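Local coordinates for protein yojF (Bacillus subtilis, PDB 1NJH) that is of unknown function but belongs to the DUF1806 family and folds into a closed, barrel-like antiparallel beta-sheet with one helix, at residues V70-E75 / L110-K115; A14-Y19 / H58-K63. All blocks are in the same frame, centred on the assembly; numbering follows the deposited sequence.

Interaction 1 of 2, residues V70-E75 / L110-K115; sequences VGLKTE and LQISEK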
ATOM      1  N   VAL A  70      12.834   1.515  -0.647  1.00 17.28           N
ATOM      2  CA  VAL A  70      12.781   0.829  -1.919  1.00 16.40           C
ATOM      3  C   VAL A  70      11.698   1.452  -2.784  1.00 14.89           C
ATOM      4  O   VAL A  70      10.606   1.708  -2.307  1.00 16.65           O
ATOM      5  CB  VAL A  70      12.459  -0.689  -1.712  1.00 15.71           C
ATOM      6  CG1 VAL A  70      12.153  -1.336  -3.040  1.00 19.92           C
ATOM      7  CG2 VAL A  70      13.651  -1.396  -1.054  1.00 15.70           C
ATOM      8  N   GLY A  71      12.043   1.701  -4.045  1.00 12.68           N
ATOM      9  CA  GLY A  71      11.120   2.252  -5.021  1.00 15.47           C
ATOM     10  C   GLY A  71      11.072   1.336  -6.231  1.00 16.96           C
ATOM     11  O   GLY A  71      12.108   0.891  -6.757  1.00 16.42           O
ATOM     12  N   LEU A  72       9.859   1.042  -6.686  1.00 15.41           N
ATOM     13  CA  LEU A  72       9.665   0.181  -7.853  1.00 17.72           C
ATOM     14  C   LEU A  72       8.825   0.970  -8.839  1.00 17.56           C
ATOM     15  O   LEU A  72       7.764   1.457  -8.466  1.00 15.62           O
ATOM     16  CB  LEU A  72       8.879  -1.081  -7.450  1.00 15.73           C
ATOM     17  CG  LEU A  72       9.366  -1.908  -6.258  1.00 18.21           C
ATOM     18  CD1 LEU A  72       8.397  -3.080  -6.039  1.00 18.05           C
ATOM     19  CD2 LEU A  72      10.784  -2.421  -6.533  1.00 19.09           C
ATOM     20  N   LYS A  73       9.273   1.098 -10.087  1.00 15.53           N
ATOM     21  CA  LYS A  73       8.494   1.818 -11.089  1.00 15.97           C
ATOM     22  C   LYS A  73       7.692   0.791 -11.872  1.00 18.94           C
ATOM     23  O   LYS A  73       8.267  -0.015 -12.615  1.00 17.58           O
ATOM     24  CB  LYS A  73       9.402   2.589 -12.060  1.00 16.08           C
ATOM     25  CG  LYS A  73       8.614   3.416 -13.062  1.00 21.72           C
ATOM     26  CD  LYS A  73       7.963   4.622 -12.400  1.00 24.28           C
ATOM     27  CE  LYS A  73       6.989   5.337 -13.335  1.00 23.97           C
ATOM     28  NZ  LYS A  73       5.664   4.652 -13.514  1.00 23.87           N
ATOM     29  N   THR A  74       6.372   0.823 -11.716  1.00 19.20           N
ATOM     30  CA  THR A  74       5.516  -0.143 -12.392  1.00 24.26           C
ATOM     31  C   THR A  74       5.080   0.379 -13.748  1.00 28.20           C
ATOM     32  O   THR A  74       5.450   1.496 -14.162  1.00 22.19           O
ATOM     33  CB  THR A  74       4.250  -0.465 -11.553  1.00 22.90           C
ATOM     34  OG1 THR A  74       3.450   0.718 -11.444  1.00 24.01           O
ATOM     35  CG2 THR A  74       4.628  -0.947 -10.154  1.00 24.48           C
ATOM     36  N   GLU A  75       4.283  -0.443 -14.428  1.00 31.70           N
ATOM     37  CA  GLU A  75       3.757  -0.129 -15.744  1.00 34.55           C
ATOM     38  C   GLU A  75       3.316   1.327 -15.825  1.00 35.21           C
ATOM     39  O   GLU A  75       3.771   2.067 -16.689  1.00 34.78           O
ATOM     40  CB  GLU A  75       2.591  -1.072 -16.067  1.00 37.23           C
ATOM     41  CG  GLU A  75       3.013  -2.541 -16.158  1.00 42.55           C
ATOM     42  CD  GLU A  75       1.852  -3.489 -16.419  1.00 46.68           C
ATOM     43  OE1 GLU A  75       0.993  -3.653 -15.525  1.00 48.00           O
ATOM     44  OE2 GLU A  75       1.801  -4.075 -17.523  1.00 47.51           O
ATOM     45  N   LEU A 110       7.416  -5.187   2.985  1.00 16.83           N
ATOM     46  CA  LEU A 110       7.304  -5.186   1.521  1.00 13.94           C
ATOM     47  C   LEU A 110       7.843  -6.544   1.110  1.00 14.86           C
ATOM     48  O   LEU A 110       8.986  -6.894   1.437  1.00 17.47           O
ATOM     49  CB  LEU A 110       8.128  -4.065   0.862  1.00 14.28           C
ATOM     50  CG  LEU A 110       8.116  -4.111  -0.682  1.00 16.83           C
ATOM     51  CD1 LEU A 110       6.703  -3.924  -1.239  1.00 16.48           C
ATOM     52  CD2 LEU A 110       9.064  -3.020  -1.240  1.00 15.57           C
ATOM     53  N   GLN A 111       7.008  -7.326   0.430  1.00 16.48           N
ATOM     54  CA  GLN A 111       7.380  -8.665  -0.011  1.00 16.08           C
ATOM     55  C   GLN A 111       7.038  -8.837  -1.498  1.00 16.35           C
ATOM     56  O   GLN A 111       5.995  -8.369  -1.959  1.00 12.80           O
ATOM     57  CB  GLN A 111       6.623  -9.708   0.819  1.00 16.50           C
ATOM     58  CG  GLN A 111       6.640  -9.476   2.336  1.00 18.67           C
ATOM     59  CD  GLN A 111       6.008 -10.644   3.084  1.00 22.73           C
ATOM     60  OE1 GLN A 111       5.118 -11.306   2.561  1.00 23.85           O
ATOM     61  NE2 GLN A 111       6.462 -10.893   4.302  1.00 24.72           N
ATOM     62  N   ILE A 112       7.911  -9.529  -2.229  1.00 13.97           N
ATOM     63  CA  ILE A 112       7.755  -9.754  -3.664  1.00 14.93           C
ATOM     64  C   ILE A 112       7.888 -11.246  -3.954  1.00 18.61           C
ATOM     65  O   ILE A 112       8.828 -11.877  -3.482  1.00 18.40           O
ATOM     66  CB  ILE A 112       8.860  -8.977  -4.441  1.00 16.04           C
ATOM     67  CG1 ILE A 112       8.820  -7.499  -4.034  1.00 16.94           C
ATOM     68  CG2 ILE A 112       8.680  -9.163  -5.942  1.00 18.54           C
ATOM     69  CD1 ILE A 112       9.923  -6.624  -4.602  1.00 20.77           C
ATOM     70  N   SER A 113       6.965 -11.779  -4.752  1.00 19.02           N
ATOM     71  CA  SER A 113       6.955 -13.200  -5.099  1.00 21.06           C
ATOM     72  C   SER A 113       6.430 -13.433  -6.509  1.00 21.97           C
ATOM     73  O   SER A 113       5.624 -12.658  -7.016  1.00 18.98           O
ATOM     74  CB  SER A 113       6.077 -13.961  -4.100  1.00 23.03           C
ATOM     75  OG  SER A 113       6.042 -15.359  -4.383  1.00 24.57           O
ATOM     76  N   GLU A 114       6.888 -14.510  -7.143  1.00 22.39           N
ATOM     77  CA  GLU A 114       6.429 -14.846  -8.476  1.00 25.48           C
ATOM     78  C   GLU A 114       5.049 -15.504  -8.379  1.00 24.41           C
ATOM     79  O   GLU A 114       4.315 -15.588  -9.362  1.00 25.85           O
ATOM     80  CB  GLU A 114       7.421 -15.797  -9.147  1.00 31.25           C
ATOM     81  CG  GLU A 114       8.846 -15.276  -9.148  1.00 41.20           C
ATOM     82  CD  GLU A 114       9.836 -16.269  -9.725  1.00 45.15           C
ATOM     83  OE1 GLU A 114       9.756 -16.550 -10.938  1.00 49.66           O
ATOM     84  OE2 GLU A 114      10.690 -16.771  -8.961  1.00 49.42           O
ATOM     85  N   LYS A 115       4.693 -15.958  -7.183  1.00 24.51           N
ATOM     86  CA  LYS A 115       3.401 -16.597  -6.972  1.00 24.68           C
ATOM     87  C   LYS A 115       2.627 -15.889  -5.867  1.00 21.94           C
ATOM     88  O   LYS A 115       3.215 -15.213  -5.036  1.00 20.68           O
ATOM     89  CB  LYS A 115       3.594 -18.061  -6.575  1.00 27.90           C
ATOM     90  CG  LYS A 115       4.209 -18.926  -7.651  1.00 32.69           C
ATOM     91  CD  LYS A 115       4.426 -20.327  -7.116  1.00 39.67           C
ATOM     92  CE  LYS A 115       5.136 -21.209  -8.122  1.00 44.06           C
ATOM     93  NZ  LYS A 115       5.421 -22.542  -7.520  1.00 50.40           N
TER

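Interaction 2 of 2, residues A14-Y19 / H58-K63; sequences ASLERY and HQAKIK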
ATOM      1  N   ALA A  14      20.309  -6.630  -6.078  1.00 29.28           N
ATOM      2  CA  ALA A  14      20.422  -7.735  -7.021  1.00 29.91           C
ATOM      3  C   ALA A  14      19.129  -8.544  -7.051  1.00 29.19           C
ATOM      4  O   ALA A  14      18.702  -9.017  -8.100  1.00 28.86           O
ATOM      5  CB  ALA A  14      21.595  -8.633  -6.637  1.00 32.54           C
ATOM      6  N   SER A  15      18.504  -8.704  -5.890  1.00 27.37           N
ATOM      7  CA  SER A  15      17.259  -9.462  -5.800  1.00 25.92           C
ATOM      8  C   SER A  15      16.101  -8.723  -6.482  1.00 24.56           C
ATOM      9  O   SER A  15      15.260  -9.336  -7.148  1.00 22.00           O
ATOM     10  CB  SER A  15      16.918  -9.724  -4.329  1.00 30.84           C
ATOM     11  OG  SER A  15      15.751 -10.521  -4.210  1.00 37.79           O
ATOM     12  N   LEU A  16      16.056  -7.405  -6.319  1.00 23.24           N
ATOM     13  CA  LEU A  16      14.996  -6.618  -6.939  1.00 23.34           C
ATOM     14  C   LEU A  16      15.076  -6.709  -8.458  1.00 24.41           C
ATOM     15  O   LEU A  16      14.067  -6.905  -9.128  1.00 23.20           O
ATOM     16  CB  LEU A  16      15.074  -5.148  -6.504  1.00 20.85           C
ATOM     17  CG  LEU A  16      14.782  -4.796  -5.038  1.00 18.78           C
ATOM     18  CD1 LEU A  16      15.188  -3.338  -4.771  1.00 20.06           C
ATOM     19  CD2 LEU A  16      13.295  -4.973  -4.717  1.00 16.22           C
ATOM     20  N   GLU A  17      16.279  -6.575  -9.010  1.00 26.64           N
ATOM     21  CA  GLU A  17      16.446  -6.634 -10.458  1.00 27.81           C
ATOM     22  C   GLU A  17      16.050  -8.007 -10.992  1.00 28.96           C
ATOM     23  O   GLU A  17      15.663  -8.151 -12.150  1.00 30.11           O
ATOM     24  CB  GLU A  17      17.898  -6.293 -10.811  1.00 26.54           C
ATOM     25  CG  GLU A  17      18.314  -4.992 -10.158  1.00 29.04           C
ATOM     26  CD  GLU A  17      19.750  -4.594 -10.408  1.00 33.37           C
ATOM     27  OE1 GLU A  17      20.613  -5.490 -10.533  1.00 36.45           O
ATOM     28  OE2 GLU A  17      20.016  -3.373 -10.444  1.00 32.97           O
ATOM     29  N   ARG A  18      16.133  -9.007 -10.125  0.50 29.66           N
ATOM     30  CA  ARG A  18      15.782 -10.374 -10.477  0.50 32.40           C
ATOM     31  C   ARG A  18      14.310 -10.482 -10.881  0.50 30.46           C
ATOM     32  O   ARG A  18      13.971 -11.162 -11.850  0.53 32.14           O
ATOM     33  CB  ARG A  18      16.052 -11.283  -9.277  0.50 36.84           C
ATOM     34  CG  ARG A  18      15.811 -12.764  -9.510  0.50 42.03           C
ATOM     35  CD  ARG A  18      15.772 -13.497  -8.176  0.41 46.80           C
ATOM     36  NE  ARG A  18      16.894 -13.119  -7.317  0.47 49.87           N
ATOM     37  CZ  ARG A  18      16.981 -13.413  -6.024  0.58 51.30           C
ATOM     38  NH1 ARG A  18      16.011 -14.094  -5.429  0.55 52.51           N
ATOM     39  NH2 ARG A  18      18.037 -13.021  -5.324  0.56 51.79           N
ATOM     40  N   TYR A  19      13.444  -9.793 -10.141  1.00 27.53           N
ATOM     41  CA  TYR A  19      12.001  -9.833 -10.390  1.00 25.62           C
ATOM     42  C   TYR A  19      11.496  -8.768 -11.356  1.00 25.57           C
ATOM     43  O   TYR A  19      10.297  -8.693 -11.611  1.00 26.36           O
ATOM     44  CB  TYR A  19      11.217  -9.669  -9.080  1.00 24.95           C
ATOM     45  CG  TYR A  19      11.532 -10.680  -8.012  1.00 30.87           C
ATOM     46  CD1 TYR A  19      10.984 -11.961  -8.043  1.00 35.37           C
ATOM     47  CD2 TYR A  19      12.391 -10.356  -6.964  1.00 32.26           C
ATOM     48  CE1 TYR A  19      11.289 -12.896  -7.046  1.00 36.04           C
ATOM     49  CE2 TYR A  19      12.703 -11.277  -5.975  1.00 37.44           C
ATOM     50  CZ  TYR A  19      12.151 -12.543  -6.021  1.00 36.79           C
ATOM     51  OH  TYR A  19      12.495 -13.451  -5.045  1.00 41.39           O
ATOM     52  N   HIS A  58       9.657  -2.165 -14.096  1.00 21.78           N
ATOM     53  CA  HIS A  58      10.815  -2.161 -14.997  1.00 27.06           C
ATOM     54  C   HIS A  58      12.089  -1.529 -14.443  1.00 26.86           C
ATOM     55  O   HIS A  58      13.180  -1.736 -14.984  1.00 30.82           O
ATOM     56  CB  HIS A  58      10.436  -1.525 -16.343  1.00 29.77           C
ATOM     57  CG  HIS A  58       9.542  -0.328 -16.231  1.00 36.59           C
ATOM     58  ND1 HIS A  58      10.022   0.962 -16.161  1.00 40.72           N
ATOM     59  CD2 HIS A  58       8.191  -0.226 -16.185  1.00 38.90           C
ATOM     60  CE1 HIS A  58       9.008   1.805 -16.080  1.00 38.74           C
ATOM     61  NE2 HIS A  58       7.885   1.110 -16.093  1.00 40.31           N
ATOM     62  N   GLN A  59      11.953  -0.749 -13.381  1.00 24.41           N
ATOM     63  CA  GLN A  59      13.098  -0.138 -12.710  1.00 23.02           C
ATOM     64  C   GLN A  59      12.855  -0.337 -11.220  1.00 21.15           C
ATOM     65  O   GLN A  59      11.709  -0.308 -10.759  1.00 21.04           O
ATOM     66  CB  GLN A  59      13.221   1.348 -13.045  1.00 24.65           C
ATOM     67  CG  GLN A  59      13.841   1.604 -14.412  1.00 33.28           C
ATOM     68  CD  GLN A  59      15.286   1.127 -14.505  1.00 38.62           C
ATOM     69  OE1 GLN A  59      15.747   0.713 -15.574  1.00 43.25           O
ATOM     70  NE2 GLN A  59      16.009   1.197 -13.391  1.00 40.89           N
ATOM     71  N   ALA A  60      13.933  -0.570 -10.477  1.00 20.48           N
ATOM     72  CA  ALA A  60      13.843  -0.802  -9.040  1.00 18.00           C
ATOM     73  C   ALA A  60      15.138  -0.390  -8.387  1.00 20.55           C
ATOM     74  O   ALA A  60      16.221  -0.649  -8.917  1.00 21.52           O
ATOM     75  CB  ALA A  60      13.569  -2.295  -8.767  1.00 21.17           C
ATOM     76  N   LYS A  61      15.035   0.256  -7.232  1.00 16.27           N
ATOM     77  CA  LYS A  61      16.221   0.679  -6.525  1.00 20.97           C
ATOM     78  C   LYS A  61      16.044   0.768  -5.026  1.00 21.79           C
ATOM     79  O   LYS A  61      15.017   1.246  -4.538  1.00 22.48           O
ATOM     80  CB  LYS A  61      16.680   2.041  -7.062  1.00 25.81           C
ATOM     81  CG  LYS A  61      17.963   2.563  -6.425  1.00 34.19           C
ATOM     82  CD  LYS A  61      18.517   3.739  -7.214  1.00 37.01           C
ATOM     83  CE  LYS A  61      19.791   4.305  -6.584  1.00 42.34           C
ATOM     84  NZ  LYS A  61      20.894   3.307  -6.510  1.00 42.20           N
ATOM     85  N   ILE A  62      17.035   0.274  -4.289  1.00 20.53           N
ATOM     86  CA  ILE A  62      17.012   0.394  -2.844  1.00 20.95           C
ATOM     87  C   ILE A  62      18.027   1.498  -2.563  1.00 24.13           C
ATOM     88  O   ILE A  62      19.131   1.485  -3.115  1.00 25.08           O
ATOM     89  CB  ILE A  62      17.404  -0.921  -2.123  1.00 22.08           C
ATOM     90  CG1 ILE A  62      17.512  -0.655  -0.618  1.00 21.46           C
ATOM     91  CG2 ILE A  62      18.683  -1.498  -2.720  1.00 23.28           C
ATOM     92  CD1 ILE A  62      17.585  -1.925   0.223  1.00 24.40           C
ATOM     93  N   LYS A  63      17.625   2.466  -1.746  1.00 23.07           N
ATOM     94  CA  LYS A  63      18.480   3.607  -1.404  1.00 28.11           C
ATOM     95  C   LYS A  63      18.605   3.823   0.093  1.00 29.64           C
ATOM     96  O   LYS A  63      17.831   3.283   0.893  1.00 28.28           O
ATOM     97  CB  LYS A  63      17.931   4.895  -2.031  1.00 30.29           C
ATOM     98  CG  LYS A  63      17.798   4.868  -3.542  1.00 36.51           C
ATOM     99  CD  LYS A  63      17.327   6.219  -4.073  1.00 41.04           C
ATOM    100  CE  LYS A  63      17.092   6.173  -5.575  1.00 45.06           C
ATOM    101  NZ  LYS A  63      16.769   7.512  -6.151  1.00 49.21           N
TER

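Interaction 1 of 2, residues V70-E75 / L110-K115
Val70 and Leu72 on strand 68-74 face Leu110 and Ile112 on strand 106-113 across the interior of the barrel, with CA atoms 8.8 Å apart at Val70 and Leu110 and 10.9 Å apart at Leu72 and Ile112. That separation is too wide for backbone hydrogen bonding, and no polar bond joins the two segments, which meet through side chains. Alternation along each strand sends every second side chain inward, so the contact consists of two successive apolar pairs. In the first, the CD2 methyl of Leu110 meets the isopropyl group of Val70 at an angle, lying 4.0 Å from CG1 of Val70 and 4.1 Å from CB of Val70. The extended first torsion of Leu110, with CG opposite the backbone N (chi1 175°), carries its branched end across to the facing strand. In the second pair the side chains reach toward each other tip to tip, and CD1 of Leu72 stops 4.1 Å from CD1 of Ile112. Here Ile112 uses its longer branch: CG1 stands opposite the carbonyl carbon (chi1 -54°), and the chain runs on extended to the terminal methyl. All four residues are buried, yet only 132 Å² is covered between the segments, which fits a meeting of side-chain ends. On the outer face, Lys73 folds back so that NZ donates to Thr74 O at 3.2 Å. Ile26 of strand 24-32 touches both Leu72 and Leu110, while on strand 78-89 Ala81 touches Leu110 and Leu84 touches Val70. The two segments thus lie on opposite walls of a six-stranded ring, with strands 45-63 and 24-32 between them on one side and 78-89 and 95-101 on the other.

Interaction 2 of 2, residues A14-Y19 / H58-K63
Leu16 is the helix residue that meets strand 59-63, and it does so with two parts of its side chain. Its CB lies 3.9 Å from the CB of Ala60, where the CA atoms of the two residues are 6.3 Å apart. Further along the strand, the CD1 methyl of Leu16 rests against the backbone, 4.1 Å from Ile62 N, and also touches the side chain of that residue at 4.2 Å from Ile62 CB. With CG opposite its own carbonyl carbon (chi1 -67°), Leu16 directs this branch past Ala60 toward Ile62. The axes of helix 14-18 and strand 59-63 approach to 7.9 Å and run nearly antiparallel, at 163°, consistent with the small side chain at Ala60. The chain's one helix, 9-18, thus runs alongside the edge of 59-63 that is not paired with strand 68-74, and a side-chain amide bonds the backbone there. The Gln13 amide bonds two residues on this one strand edge: OE1 accepts from Ile62 N and NE2 donates to Ala60 O, the same NE2 also bonding Glu17 OE2. Just before the corner at 58, Tyr57 OH donates to Leu16 O. Leu95 of strand 95-101 touches both Leu16 and Tyr19.

Interaction 1 belongs to the buried core, whereas interaction 2 lies nearer the surface and is partly buried; their centres are 8 Å apart. Strands 45-63 and 68-74 join them as antiparallel neighbours, with probable hydrogen bonds from Lys73 N to Gln59 O (2.9 Å) and between Lys73 O and His58 N (3.0 Å). Leu72 and Ala60 also touch, through CD2 and CB at 3.6 Å. Interaction 1 spans the interior between strands through apolar side chains, with no hydrogen bond between the segments, while interaction 2 seats a helix beside a strand, mixing apolar contacts with nearby bonds from a glutamine. Tyr19, in segment 14-19, touches Ile112 and Glu114, linking the two contacts a second time.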